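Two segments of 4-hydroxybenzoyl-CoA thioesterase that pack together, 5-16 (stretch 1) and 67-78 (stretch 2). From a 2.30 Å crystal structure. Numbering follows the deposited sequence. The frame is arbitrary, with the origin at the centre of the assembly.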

ATOM      1  N   VAL B   5     -22.606   2.037  -8.996  1.00 26.34           N
ATOM      2  CA  VAL B   5     -21.278   2.589  -9.197  1.00 27.67           C
ATOM      3  C   VAL B   5     -20.493   2.686  -7.893  1.00 21.83           C
ATOM      4  O   VAL B   5     -21.061   2.902  -6.841  1.00 28.60           O
ATOM      5  CB  VAL B   5     -21.345   3.971  -9.870  1.00 27.09           C
ATOM      6  CG1 VAL B   5     -21.786   3.840 -11.306  1.00 28.17           C
ATOM      7  CG2 VAL B   5     -22.271   4.892  -9.112  1.00 23.91           C
ATOM      8  N   TYR B   6     -19.186   2.529  -7.966  1.00 19.95           N
ATOM      9  CA  TYR B   6     -18.370   2.593  -6.774  1.00 16.48           C
ATOM     10  C   TYR B   6     -17.622   3.909  -6.673  1.00 17.33           C
ATOM     11  O   TYR B   6     -16.731   4.198  -7.436  1.00 22.15           O
ATOM     12  CB  TYR B   6     -17.409   1.410  -6.741  1.00 17.67           C
ATOM     13  CG  TYR B   6     -16.448   1.411  -5.589  1.00 18.68           C
ATOM     14  CD1 TYR B   6     -16.896   1.388  -4.287  1.00 22.28           C
ATOM     15  CD2 TYR B   6     -15.094   1.434  -5.804  1.00 16.86           C
ATOM     16  CE1 TYR B   6     -16.019   1.376  -3.237  1.00 16.74           C
ATOM     17  CE2 TYR B   6     -14.208   1.422  -4.755  1.00 21.01           C
ATOM     18  CZ  TYR B   6     -14.683   1.399  -3.474  1.00 17.39           C
ATOM     19  OH  TYR B   6     -13.818   1.402  -2.437  1.00 15.52           O
ATOM     20  N   HIS B   7     -18.015   4.699  -5.696  1.00 18.40           N
ATOM     21  CA  HIS B   7     -17.422   5.996  -5.446  1.00 20.70           C
ATOM     22  C   HIS B   7     -16.186   5.908  -4.578  1.00 19.89           C
ATOM     23  O   HIS B   7     -16.084   5.043  -3.738  1.00 20.79           O
ATOM     24  CB  HIS B   7     -18.436   6.909  -4.774  1.00 24.44           C
ATOM     25  CG  HIS B   7     -19.457   7.462  -5.708  1.00 25.66           C
ATOM     26  ND1 HIS B   7     -20.734   6.963  -5.796  1.00 31.86           N
ATOM     27  CD2 HIS B   7     -19.385   8.467  -6.605  1.00 22.53           C
ATOM     28  CE1 HIS B   7     -21.404   7.638  -6.705  1.00 26.12           C
ATOM     29  NE2 HIS B   7     -20.608   8.557  -7.209  1.00 27.03           N
ATOM     30  N   PHE B   8     -15.257   6.820  -4.792  1.00 11.51           N
ATOM     31  CA  PHE B   8     -14.050   6.879  -3.992  1.00 13.33           C
ATOM     32  C   PHE B   8     -13.319   8.185  -4.194  1.00 12.08           C
ATOM     33  O   PHE B   8     -13.515   8.865  -5.168  1.00 10.32           O
ATOM     34  CB  PHE B   8     -13.123   5.667  -4.210  1.00 13.17           C
ATOM     35  CG  PHE B   8     -12.339   5.697  -5.491  1.00 11.05           C
ATOM     36  CD1 PHE B   8     -12.826   5.096  -6.624  1.00 10.51           C
ATOM     37  CD2 PHE B   8     -11.101   6.301  -5.551  1.00 13.36           C
ATOM     38  CE1 PHE B   8     -12.105   5.103  -7.793  1.00 12.04           C
ATOM     39  CE2 PHE B   8     -10.378   6.320  -6.722  1.00 12.79           C
ATOM     40  CZ  PHE B   8     -10.879   5.710  -7.841  1.00 12.69           C
ATOM     41  N   ARG B   9     -12.480   8.519  -3.232  1.00 17.91           N
ATOM     42  CA  ARG B   9     -11.657   9.719  -3.264  1.00 15.93           C
ATOM     43  C   ARG B   9     -10.172   9.351  -3.216  1.00 19.63           C
ATOM     44  O   ARG B   9      -9.773   8.461  -2.474  1.00 21.19           O
ATOM     45  CB  ARG B   9     -11.979  10.611  -2.073  1.00 21.85           C
ATOM     46  CG  ARG B   9     -13.433  11.068  -1.976  1.00 29.59           C
ATOM     47  CD  ARG B   9     -13.487  12.433  -1.319  1.00 38.55           C
ATOM     48  NE  ARG B   9     -14.849  12.890  -1.066  1.00 51.51           N
ATOM     49  CZ  ARG B   9     -15.152  14.005  -0.404  1.00 54.86           C
ATOM     50  NH1 ARG B   9     -14.188  14.788   0.066  1.00 51.51           N
ATOM     51  NH2 ARG B   9     -16.423  14.342  -0.219  1.00 61.49           N
ATOM     52  N   VAL B  10      -9.367  10.049  -4.007  1.00 11.70           N
ATOM     53  CA  VAL B  10      -7.920   9.909  -3.967  1.00 15.90           C
ATOM     54  C   VAL B  10      -7.316  10.425  -2.655  1.00 19.10           C
ATOM     55  O   VAL B  10      -7.394  11.623  -2.334  1.00 22.04           O
ATOM     56  CB  VAL B  10      -7.272  10.647  -5.154  1.00 15.97           C
ATOM     57  CG1 VAL B  10      -5.769  10.565  -5.074  1.00 14.31           C
ATOM     58  CG2 VAL B  10      -7.766  10.060  -6.459  1.00 14.65           C
ATOM     59  N   LYS B  11      -6.728   9.514  -1.892  1.00 15.66           N
ATOM     60  CA  LYS B  11      -6.027   9.876  -0.672  1.00 14.56           C
ATOM     61  C   LYS B  11      -4.634  10.392  -1.009  1.00 16.60           C
ATOM     62  O   LYS B  11      -4.024   9.995  -2.004  1.00 18.07           O
ATOM     63  CB  LYS B  11      -5.870   8.658   0.241  1.00 15.98           C
ATOM     64  CG  LYS B  11      -7.148   7.871   0.439  1.00 19.13           C
ATOM     65  CD  LYS B  11      -8.346   8.790   0.724  1.00 17.76           C
ATOM     66  CE  LYS B  11      -9.591   7.973   0.938  1.00 20.65           C
ATOM     67  NZ  LYS B  11     -10.632   8.779   1.638  1.00 29.04           N
ATOM     68  N   PHE B  12      -4.128  11.269  -0.158  1.00 15.16           N
ATOM     69  CA  PHE B  12      -2.755  11.722  -0.252  1.00 14.69           C
ATOM     70  C   PHE B  12      -1.802  10.529  -0.454  1.00 13.76           C
ATOM     71  O   PHE B  12      -0.903  10.561  -1.301  1.00 13.35           O
ATOM     72  CB  PHE B  12      -2.415  12.472   1.034  1.00 15.24           C
ATOM     73  CG  PHE B  12      -1.073  13.085   1.025  1.00 18.06           C
ATOM     74  CD1 PHE B  12      -0.747  14.036   0.072  1.00 17.64           C
ATOM     75  CD2 PHE B  12      -0.125  12.709   1.951  1.00 18.40           C
ATOM     76  CE1 PHE B  12       0.498  14.610   0.058  1.00 20.02           C
ATOM     77  CE2 PHE B  12       1.127  13.279   1.933  1.00 25.06           C
ATOM     78  CZ  PHE B  12       1.436  14.233   0.982  1.00 21.81           C
ATOM     79  N   GLY B  13      -2.028   9.473   0.314  1.00 12.27           N
ATOM     80  CA  GLY B  13      -1.178   8.302   0.295  1.00 17.35           C
ATOM     81  C   GLY B  13      -1.240   7.471  -0.973  1.00 20.21           C
ATOM     82  O   GLY B  13      -0.445   6.536  -1.126  1.00 17.60           O
ATOM     83  N   ASP B  14      -2.180   7.803  -1.861  1.00 15.24           N
ATOM     84  CA  ASP B  14      -2.307   7.160  -3.167  1.00 15.49           C
ATOM     85  C   ASP B  14      -1.458   7.873  -4.206  1.00 17.00           C
ATOM     86  O   ASP B  14      -1.340   7.406  -5.343  1.00 15.28           O
ATOM     87  CB  ASP B  14      -3.756   7.193  -3.655  1.00 13.23           C
ATOM     88  CG  ASP B  14      -4.681   6.379  -2.784  1.00 18.88           C
ATOM     89  OD1 ASP B  14      -4.267   5.279  -2.354  1.00 20.69           O
ATOM     90  OD2 ASP B  14      -5.816   6.847  -2.522  1.00 18.45           O
ATOM     91  N   THR B  15      -0.883   9.011  -3.821  1.00 10.83           N
ATOM     92  CA  THR B  15      -0.027   9.767  -4.732  1.00 11.66           C
ATOM     93  C   THR B  15       1.439   9.358  -4.557  1.00 13.67           C
ATOM     94  O   THR B  15       1.797   8.635  -3.622  1.00 11.32           O
ATOM     95  CB  THR B  15      -0.184  11.291  -4.540  1.00 11.01           C
ATOM     96  OG1 THR B  15       0.406  11.693  -3.295  1.00  9.34           O
ATOM     97  CG2 THR B  15      -1.650  11.683  -4.552  1.00 11.17           C
ATOM     98  N   ASP B  16       2.284   9.816  -5.468  1.00 15.87           N
ATOM     99  CA  ASP B  16       3.706   9.587  -5.330  1.00 20.61           C
ATOM    100  C   ASP B  16       4.442  10.889  -5.657  1.00 20.86           C
ATOM    101  O   ASP B  16       3.821  11.930  -5.884  1.00 17.42           O
ATOM    102  CB  ASP B  16       4.150   8.441  -6.235  1.00 16.34           C
ATOM    103  CG  ASP B  16       3.861   8.708  -7.707  1.00 19.81           C
ATOM    104  OD1 ASP B  16       4.174   9.824  -8.190  1.00 19.49           O
ATOM    105  OD2 ASP B  16       3.329   7.798  -8.384  1.00 17.28           O
ATOM    106  N   PRO B  67      -4.591  12.023 -15.754  1.00 36.71           N
ATOM    107  CA  PRO B  67      -4.140  11.837 -14.365  1.00 35.23           C
ATOM    108  C   PRO B  67      -5.188  12.050 -13.256  1.00 33.21           C
ATOM    109  O   PRO B  67      -6.044  12.928 -13.367  1.00 36.52           O
ATOM    110  CB  PRO B  67      -3.022  12.876 -14.226  1.00 38.75           C
ATOM    111  CG  PRO B  67      -3.382  13.942 -15.204  1.00 44.94           C
ATOM    112  CD  PRO B  67      -4.017  13.233 -16.367  1.00 40.41           C
ATOM    113  N   LEU B  68      -5.090  11.249 -12.195  1.00 23.84           N
ATOM    114  CA  LEU B  68      -5.783  11.476 -10.939  1.00 18.55           C
ATOM    115  C   LEU B  68      -4.769  12.072  -9.971  1.00 19.24           C
ATOM    116  O   LEU B  68      -3.597  11.707  -9.987  1.00 11.93           O
ATOM    117  CB  LEU B  68      -6.336  10.165 -10.393  1.00 16.80           C
ATOM    118  CG  LEU B  68      -7.429   9.458 -11.197  1.00 19.63           C
ATOM    119  CD1 LEU B  68      -7.800   8.087 -10.629  1.00 21.91           C
ATOM    120  CD2 LEU B  68      -8.670  10.344 -11.330  1.00 16.98           C
ATOM    121  N   LEU B  69      -5.497  12.913  -9.389  1.00 31.07           N
ATOM    122  CA  LEU B  69      -4.750  13.777  -8.491  1.00 25.74           C
ATOM    123  C   LEU B  69      -5.290  13.649  -7.080  1.00 28.33           C
ATOM    124  O   LEU B  69      -6.406  13.176  -6.874  1.00 31.49           O
ATOM    125  CB  LEU B  69      -4.828  15.227  -8.950  1.00 28.06           C
ATOM    126  CG  LEU B  69      -4.381  15.603 -10.364  1.00 31.02           C
ATOM    127  CD1 LEU B  69      -4.678  17.089 -10.624  1.00 29.85           C
ATOM    128  CD2 LEU B  69      -2.908  15.314 -10.575  1.00 25.83           C
ATOM    129  N   PHE B  70      -4.489  14.064  -6.109  1.00 20.42           N
ATOM    130  CA  PHE B  70      -4.924  14.059  -4.719  1.00 21.45           C
ATOM    131  C   PHE B  70      -6.251  14.800  -4.526  1.00 18.89           C
ATOM    132  O   PHE B  70      -6.427  15.934  -4.978  1.00 22.19           O
ATOM    133  CB  PHE B  70      -3.823  14.634  -3.823  1.00 19.23           C
ATOM    134  CG  PHE B  70      -4.251  14.873  -2.404  1.00 18.43           C
ATOM    135  CD1 PHE B  70      -5.039  13.960  -1.737  1.00 19.45           C
ATOM    136  CD2 PHE B  70      -3.858  16.022  -1.737  1.00 20.49           C
ATOM    137  CE1 PHE B  70      -5.424  14.187  -0.433  1.00 20.30           C
ATOM    138  CE2 PHE B  70      -4.239  16.251  -0.447  1.00 17.76           C
ATOM    139  CZ  PHE B  70      -5.017  15.338   0.210  1.00 20.73           C
ATOM    140  N   ALA B  71      -7.191  14.113  -3.878  1.00 21.83           N
ATOM    141  CA  ALA B  71      -8.501  14.655  -3.488  1.00 19.63           C
ATOM    142  C   ALA B  71      -9.532  14.565  -4.589  1.00 16.15           C
ATOM    143  O   ALA B  71     -10.685  14.924  -4.385  1.00 19.23           O
ATOM    144  CB  ALA B  71      -8.404  16.095  -2.941  1.00 15.96           C
ATOM    145  N   ASP B  72      -9.132  14.076  -5.753  1.00 16.94           N
ATOM    146  CA  ASP B  72     -10.106  13.859  -6.811  1.00 17.34           C
ATOM    147  C   ASP B  72     -11.249  12.991  -6.299  1.00 15.96           C
ATOM    148  O   ASP B  72     -11.016  12.045  -5.545  1.00 13.81           O
ATOM    149  CB  ASP B  72      -9.464  13.211  -8.034  1.00 18.93           C
ATOM    150  CG  ASP B  72      -8.828  14.219  -8.942  1.00 22.13           C
ATOM    151  OD1 ASP B  72      -9.050  15.426  -8.693  1.00 20.24           O
ATOM    152  OD2 ASP B  72      -8.120  13.812  -9.894  1.00 21.05           O
ATOM    153  N   HIS B  73     -12.475  13.357  -6.671  1.00 18.13           N
ATOM    154  CA  HIS B  73     -13.640  12.502  -6.458  1.00 22.88           C
ATOM    155  C   HIS B  73     -13.752  11.662  -7.713  1.00 20.29           C
ATOM    156  O   HIS B  73     -13.605  12.179  -8.820  1.00 16.02           O
ATOM    157  CB  HIS B  73     -14.921  13.322  -6.316  1.00 19.53           C
ATOM    158  CG  HIS B  73     -14.910  14.278  -5.165  1.00 32.66           C
ATOM    159  ND1 HIS B  73     -15.682  14.090  -4.037  1.00 39.43           N
ATOM    160  CD2 HIS B  73     -14.240  15.439  -4.974  1.00 31.65           C
ATOM    161  CE1 HIS B  73     -15.482  15.093  -3.200  1.00 43.58           C
ATOM    162  NE2 HIS B  73     -14.610  15.923  -3.744  1.00 40.66           N
ATOM    163  N   VAL B  74     -14.010  10.371  -7.557  1.00 11.83           N
ATOM    164  CA  VAL B  74     -14.001   9.489  -8.711  1.00 14.47           C
ATOM    165  C   VAL B  74     -15.042   8.451  -8.465  1.00 10.04           C
ATOM    166  O   VAL B  74     -15.380   8.158  -7.314  1.00 16.78           O
ATOM    167  CB  VAL B  74     -12.597   8.793  -8.888  1.00 13.91           C
ATOM    168  CG1 VAL B  74     -12.473   8.141 -10.252  1.00 15.02           C
ATOM    169  CG2 VAL B  74     -11.471   9.789  -8.699  1.00  9.55           C
ATOM    170  N   PHE B  75     -15.573   7.891  -9.535  1.00 13.57           N
ATOM    171  CA  PHE B  75     -16.364   6.676  -9.392  1.00 18.35           C
ATOM    172  C   PHE B  75     -16.059   5.699 -10.533  1.00 14.48           C
ATOM    173  O   PHE B  75     -15.529   6.081 -11.575  1.00 15.12           O
ATOM    174  CB  PHE B  75     -17.860   6.978  -9.222  1.00 17.78           C
ATOM    175  CG  PHE B  75     -18.536   7.533 -10.463  1.00 22.20           C
ATOM    176  CD1 PHE B  75     -19.014   6.677 -11.449  1.00 18.89           C
ATOM    177  CD2 PHE B  75     -18.731   8.901 -10.615  1.00 20.39           C
ATOM    178  CE1 PHE B  75     -19.657   7.173 -12.583  1.00 25.61           C
ATOM    179  CE2 PHE B  75     -19.373   9.413 -11.746  1.00 24.01           C
ATOM    180  CZ  PHE B  75     -19.837   8.543 -12.739  1.00 25.56           C
ATOM    181  N   ILE B  76     -16.322   4.426 -10.298  1.00  7.14           N
ATOM    182  CA  ILE B  76     -16.078   3.436 -11.319  1.00 13.72           C
ATOM    183  C   ILE B  76     -17.403   2.851 -11.767  1.00 10.89           C
ATOM    184  O   ILE B  76     -18.240   2.515 -10.937  1.00  9.98           O
ATOM    185  CB  ILE B  76     -15.187   2.288 -10.806  1.00  7.80           C
ATOM    186  CG1 ILE B  76     -13.748   2.769 -10.608  1.00 10.15           C
ATOM    187  CG2 ILE B  76     -15.231   1.145 -11.786  1.00  7.40           C
ATOM    188  CD1 ILE B  76     -12.835   1.763  -9.876  1.00  5.66           C
ATOM    189  N   ARG B  77     -17.585   2.726 -13.075  1.00 25.83           N
ATOM    190  CA  ARG B  77     -18.748   2.034 -13.628  1.00 26.56           C
ATOM    191  C   ARG B  77     -18.350   0.611 -13.980  1.00 28.06           C
ATOM    192  O   ARG B  77     -17.499   0.400 -14.851  1.00 23.97           O
ATOM    193  CB  ARG B  77     -19.254   2.725 -14.899  1.00 32.02           C
ATOM    194  CG  ARG B  77     -19.988   4.026 -14.675  1.00 37.44           C
ATOM    195  CD  ARG B  77     -21.000   4.317 -15.800  1.00 38.79           C
ATOM    196  NE  ARG B  77     -21.626   5.617 -15.589  1.00 38.70           N
ATOM    197  CZ  ARG B  77     -21.231   6.749 -16.166  1.00 42.09           C
ATOM    198  NH1 ARG B  77     -20.231   6.748 -17.041  1.00 32.57           N
ATOM    199  NH2 ARG B  77     -21.855   7.886 -15.882  1.00 44.11           N
ATOM    200  N   THR B  78     -18.971  -0.361 -13.319  1.00 21.08           N
ATOM    201  CA  THR B  78     -18.620  -1.749 -13.550  1.00 19.10           C
ATOM    202  C   THR B  78     -19.740  -2.456 -14.274  1.00 22.80           C
ATOM    203  O   THR B  78     -20.891  -2.393 -13.870  1.00 23.73           O
ATOM    204  CB  THR B  78     -18.311  -2.472 -12.240  1.00 20.03           C
ATOM    205  OG1 THR B  78     -17.244  -1.795 -11.570  1.00 19.95           O
ATOM    206  CG2 THR B  78     -17.884  -3.903 -12.504  1.00 18.05           C
TER
HETATM  207  O   HOH W   1     -11.835  15.093  -1.553  1.00 37.69           O

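Residues 6-9 and 73-78 form neighbouring antiparallel strands, their N-to-C directions 153° apart and their axes 4.6 Å apart at closest approach. The pairing is a ladder in which hydrogen-bonded and non-hydrogen-bonded pairs alternate. Tyr6 bonds Ile76 both ways, Tyr6 N to Ile76 O at 3.1 Å and Ile76 N to Tyr6 O at 2.9 Å; Phe8 and Val74 repeat the pattern, with Phe8 N to Val74 O and Val74 N to Phe8 O both 2.9 Å. Between these rungs sit His7 with Phe75 and Arg9 with His73, whose alpha carbons come closer, 4.1 and 4.7 Å apart. There CA-H groups turn inward, as when Phe75 CA approaches Tyr6 O at 3.2 Å.

Bonding continues past the end of the strand pair. Val10 N donates to Asp72 O (3.0 Å), and Val10 O accepts from Ala71 N (2.9 Å), so one residue of stretch 1 grips two successive residues of the type II turn Leu69-Asp72. The turn is braced from within: Asp72 N bonds Leu69 O at 3.1 Å, and the side chain of Asp72 returns the favour, OD2 accepting from Leu69 N at 2.8 Å.

Alternation sorts the side chains. Tyr6, Phe8, Val74 and Ile76 share one face, and the apolar contact centres on Phe8. Its p rotamer lays the ring across the neighbouring strand, with Val74 CB over one face, 3.7 Å from Phe8 CZ, while Ile76 CD1 lies 4.0 Å from Phe8 CE1. Val10, beyond the strand, points toward stretch 2 and extends this apolar contact: its CG2 is 4.2 Å from Leu68 CB and 4.3 Å from Val74 CG2.

His7, Arg9, His73 and Phe75 occupy the other, more exposed face. The rings of His7 and Phe75 meet obliquely, His7 CD2 reaching Phe75 CB at 3.4 Å. Arg9 lies over His73, its CD above the imidazole face and its CZ 3.0 Å from His73 CE1. This is packing without a hydrogen bond: Arg9 NE and His73 ND1 are 3.3 Å apart, but the angle is poor. The guanidinium finds a polar partner through water 1, which accepts from Arg9 NH1 (2.9 Å) and donates to Ala71 O (3.1 Å).

At the turn, Phe70 swings its ring toward the 3-10 segment 12-14. Phe12 presents its ring edge to the Phe70 face and also sets its CB over that ring, 3.8 Å from Phe70 CE1; Thr15 CG2 packs 3.7 Å from Phe70 CB.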